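Local atomic coordinates of periplasmic beta-glucosidase (Pseudomonas aeruginosa, PDB entry 6R5T), a protein that probably hydrolyses terminal, non-reducing beta-D-glucosyl residues of beta-glucosides in the periplasm, releasing beta-D-glucose, as a member of glycoside hydrolase family 3. Residues Asn227-Ala231 / Thr232-Trp236; Thr239-Leu242 / Arg243-Gly247. The protein carries 1 engineered substitution. All coordinates share one frame; numbering follows the deposited sequence.

Contact 1: Asn227-Ala231 / Thr232-Trp236; sequences NGVPA and TANRW
Two successive carbonyls, those of Pro230 and Ala231, each take an amide N-H from three residues further on, so that the chain leaves strand 229-230 through a short 3-10 turn before helix 235-245 begins. Ala233 N lies 2.9 Å from Pro230 O, and Asn234 N lies 3.1 Å from Ala231 O. Asn234 then occupies the N-cap. Its CG is anti to the backbone N (chi1 -162°), which sends the amide back across the isopropyl group of Val229 at roughly a right angle. The two ends of that amide work separately. OD1 accepts the backbone N-H of Leu237 in the first turn of the helix, while Asn234 ND2 reaches Val229 O in a weak hydrogen bond of 3.4 Å. Asn234 ND2 also rests 3.5 Å from Val229 CB, and Val229 CG1 packs 3.8 Å from Asn234 CG and also comes up to the carbonyl O of Ala233. Around the turn, Pro230 lies on Leu262, His265 and Leu267, and Ala231 and Thr232 meet Val221 of the barrel strand 218-221. Val229 also packs against Leu666 of the second subunit, which places this corner at the dimer interface. The chemistry is that of an N-cap whose amide serves both elements, strand and helix: its oxygen takes a main-chain N-H that helical bonding would leave without an acceptor, and its nitrogen is tied, though weakly, to the strand, which probably limits rotation of the capping group.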
# COMPACT_ATOMS: atom_id res chain seq x y z
N ASN A 227 -10.54 8.15 5.61
CA ASN A 227 -10.27 8.03 7.06
C ASN A 227 -11.54 7.55 7.78
O ASN A 227 -11.89 8.06 8.88
CB ASN A 227 -9.68 9.36 7.54
CG ASN A 227 -8.36 9.66 6.89
OD1 ASN A 227 -7.87 8.86 6.13
ND2 ASN A 227 -7.76 10.79 7.20
N GLY A 228 -12.24 6.59 7.21
CA GLY A 228 -13.40 5.95 7.81
C GLY A 228 -14.73 6.51 7.40
O GLY A 228 -15.74 5.83 7.67
N VAL A 229 -14.77 7.69 6.81
CA VAL A 229 -16.06 8.35 6.48
C VAL A 229 -16.22 8.37 4.97
O VAL A 229 -15.51 9.09 4.29
CB VAL A 229 -16.14 9.76 7.08
CG1 VAL A 229 -17.52 10.35 6.81
CG2 VAL A 229 -15.90 9.68 8.57
N PRO A 230 -17.23 7.66 4.43
CA PRO A 230 -17.55 7.78 3.01
C PRO A 230 -17.65 9.25 2.60
O PRO A 230 -18.29 10.07 3.28
CB PRO A 230 -18.91 7.08 2.88
CG PRO A 230 -18.92 6.10 4.00
CD PRO A 230 -18.17 6.79 5.12
N ALA A 231 -17.09 9.59 1.44
CA ALA A 231 -17.13 10.96 0.92
C ALA A 231 -18.59 11.46 0.88
O ALA A 231 -18.82 12.64 1.19
CB ALA A 231 -16.47 11.00 -0.43
N THR A 232 -19.50 10.59 0.51
CA THR A 232 -20.93 10.94 0.33
C THR A 232 -21.53 11.39 1.65
O THR A 232 -22.55 12.12 1.61
CB THR A 232 -21.66 9.75 -0.27
OG1 THR A 232 -20.97 9.41 -1.47
CG2 THR A 232 -23.12 10.04 -0.58
N ALA A 233 -20.98 10.97 2.81
CA ALA A 233 -21.50 11.37 4.14
C ALA A 233 -20.53 12.26 4.89
O ALA A 233 -20.64 12.35 6.13
CB ALA A 233 -21.79 10.15 4.96
N ASN A 234 -19.57 12.85 4.21
CA ASN A 234 -18.41 13.50 4.85
C ASN A 234 -18.62 15.01 4.88
O ASN A 234 -18.28 15.70 3.90
CB ASN A 234 -17.14 13.08 4.13
CG ASN A 234 -15.93 13.34 4.99
OD1 ASN A 234 -15.81 14.44 5.55
ND2 ASN A 234 -15.01 12.38 5.01
N ARG A 235 -19.23 15.51 5.96
CA ARG A 235 -19.54 16.95 6.04
C ARG A 235 -18.26 17.79 6.10
O ARG A 235 -18.22 18.90 5.54
CB ARG A 235 -20.43 17.22 7.25
CG ARG A 235 -20.99 18.63 7.28
CD ARG A 235 -22.01 18.79 8.40
NE ARG A 235 -22.11 20.21 8.66
CZ ARG A 235 -22.90 21.06 8.03
NH1 ARG A 235 -23.78 20.62 7.12
NH2 ARG A 235 -22.83 22.35 8.34
N TRP A 236 -17.20 17.25 6.68
CA TRP A 236 -15.91 17.95 6.71
C TRP A 236 -15.48 18.20 5.26
O TRP A 236 -15.09 19.31 4.86
CB TRP A 236 -14.90 17.16 7.54
CG TRP A 236 -13.55 17.73 7.34
CD1 TRP A 236 -13.09 18.90 7.90
CD2 TRP A 236 -12.56 17.30 6.39
NE1 TRP A 236 -11.85 19.19 7.39
CE2 TRP A 236 -11.51 18.23 6.46
CE3 TRP A 236 -12.45 16.21 5.52
CZ2 TRP A 236 -10.36 18.08 5.69
CZ3 TRP A 236 -11.31 16.06 4.75
CH2 TRP A 236 -10.29 17.01 4.82

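Contact 2: Thr239-Leu242 / Arg243-Gly247; sequences TDLL and RQQWG
The later turns of helix 235-245, within the barrel domain of this family 3 hydrolase, keep a wide, pi-type spacing, in which an amide bonds to the carbonyl five residues earlier. Gln244 N meets Thr239 O at 2.9 Å, and Thr239 O takes a second N-H from Arg243. The wider spacing continues with Gln245 N to Asp240 O and Trp246 N to Leu241 O, both 2.9 Å. Across the same five-residue step, the side chain of Leu241 meets that of Trp246. Leu241 CD1 comes over one face of the indole, 3.9 Å from the centroid of the five-membered ring of Trp246 in a CH-pi contact. CD2 of the same leucine reaches CZ2 on the six-membered ring. Lys209 makes a cation-pi contact with this tryptophan, and Leu205 adds further apolar cover. Arg243 bends at chi2 (-81°), its guanidinium forming a salt bridge with Asp316 and bonding the backbone carbonyls of Phe248 and Gly250; the carbonyl bonds tie the helix to the loop before barrel strand 251-253. Gly247, with positive phi, is the first residue to leave helical backbone angles. The side chains of Leu242 and Trp246 cross at about a right angle, with Leu242 CD1 3.9 Å from Trp246 CE3.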
# COMPACT_ATOMS: atom_id res chain seq x y z
N THR A 239 -18.62 20.23 3.00
CA THR A 239 -19.09 21.52 3.56
C THR A 239 -17.94 22.34 4.12
O THR A 239 -17.69 23.41 3.57
CB THR A 239 -20.20 21.32 4.60
OG1 THR A 239 -21.32 20.69 3.98
CG2 THR A 239 -20.64 22.66 5.13
N ASP A 240 -17.25 21.86 5.16
CA ASP A 240 -16.18 22.64 5.81
C ASP A 240 -15.08 22.98 4.78
O ASP A 240 -14.64 24.12 4.66
CB ASP A 240 -15.64 21.91 7.02
CG ASP A 240 -16.69 21.69 8.10
OD1 ASP A 240 -17.75 22.31 8.03
OD2 ASP A 240 -16.44 20.88 9.00
N LEU A 241 -14.57 21.96 4.08
CA LEU A 241 -13.49 22.19 3.13
C LEU A 241 -14.04 22.80 1.85
O LEU A 241 -13.63 23.89 1.46
CB LEU A 241 -12.79 20.86 2.88
CG LEU A 241 -11.66 20.98 1.88
CD1 LEU A 241 -10.52 21.83 2.44
CD2 LEU A 241 -11.19 19.59 1.48
N LEU A 242 -14.89 22.08 1.12
CA LEU A 242 -15.24 22.50 -0.25
C LEU A 242 -15.97 23.85 -0.24
O LEU A 242 -15.69 24.65 -1.10
CB LEU A 242 -16.13 21.41 -0.85
CG LEU A 242 -16.64 21.65 -2.27
CD1 LEU A 242 -15.49 21.81 -3.26
CD2 LEU A 242 -17.59 20.54 -2.67
N ARG A 243 -16.90 24.08 0.69
CA ARG A 243 -17.71 25.34 0.67
C ARG A 243 -17.04 26.40 1.53
O ARG A 243 -16.76 27.49 1.01
CB ARG A 243 -19.12 25.04 1.17
CG ARG A 243 -19.80 23.94 0.37
CD ARG A 243 -20.36 24.47 -0.88
NE ARG A 243 -21.18 23.47 -1.57
CZ ARG A 243 -21.74 23.67 -2.75
NH1 ARG A 243 -21.62 24.85 -3.35
NH2 ARG A 243 -22.41 22.69 -3.32
N GLN A 244 -16.82 26.11 2.80
CA GLN A 244 -16.35 27.16 3.73
C GLN A 244 -14.90 27.55 3.42
O GLN A 244 -14.62 28.76 3.31
CB GLN A 244 -16.67 26.74 5.15
CG GLN A 244 -18.18 26.57 5.36
CD GLN A 244 -18.62 25.95 6.66
OE1 GLN A 244 -17.84 25.33 7.38
NE2 GLN A 244 -19.90 26.07 6.97
N GLN A 245 -13.99 26.60 3.23
CA GLN A 245 -12.57 26.95 3.04
C GLN A 245 -12.29 27.32 1.58
O GLN A 245 -11.63 28.32 1.33
CB GLN A 245 -11.68 25.79 3.41
CG GLN A 245 -10.61 26.18 4.40
CD GLN A 245 -10.99 25.61 5.75
OE1 GLN A 245 -11.32 24.42 5.86
NE2 GLN A 245 -10.93 26.46 6.77
N TRP A 246 -12.80 26.56 0.62
CA TRP A 246 -12.44 26.77 -0.79
C TRP A 246 -13.40 27.71 -1.48
O TRP A 246 -13.08 28.13 -2.61
CB TRP A 246 -12.39 25.43 -1.53
CG TRP A 246 -11.24 24.56 -1.15
CD1 TRP A 246 -10.21 24.81 -0.30
CD2 TRP A 246 -10.99 23.26 -1.71
NE1 TRP A 246 -9.33 23.75 -0.28
CE2 TRP A 246 -9.80 22.77 -1.13
CE3 TRP A 246 -11.67 22.46 -2.64
CZ2 TRP A 246 -9.28 21.51 -1.45
CZ3 TRP A 246 -11.16 21.22 -2.96
CH2 TRP A 246 -9.96 20.77 -2.40
N GLY A 247 -14.57 27.94 -0.91
CA GLY A 247 -15.49 28.93 -1.49
C GLY A 247 -16.23 28.40 -2.70
O GLY A 247 -16.71 29.20 -3.50

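How the contacts relate
Contacts 1 and 2 are the entry and exit of one element, helix 235-245, and their centres lie about 14 Å apart. Backbone bonds join them directly: Trp236 O is 2.8 Å from Leu241 N, and Arg235 O is 3.1 Å from Asp240 N, both probable hydrogen bonds with the same five-residue spacing that marks the later turns. The side-chain cap of contact 1 thus sits where the widened spacing begins, and that spacing carries on into contact 2. Neither belongs to the sugar pocket, although Thr232 of contact 1 has its side chain about 11 Å from a bound glucose unit. Only contact 1 reaches the second subunit.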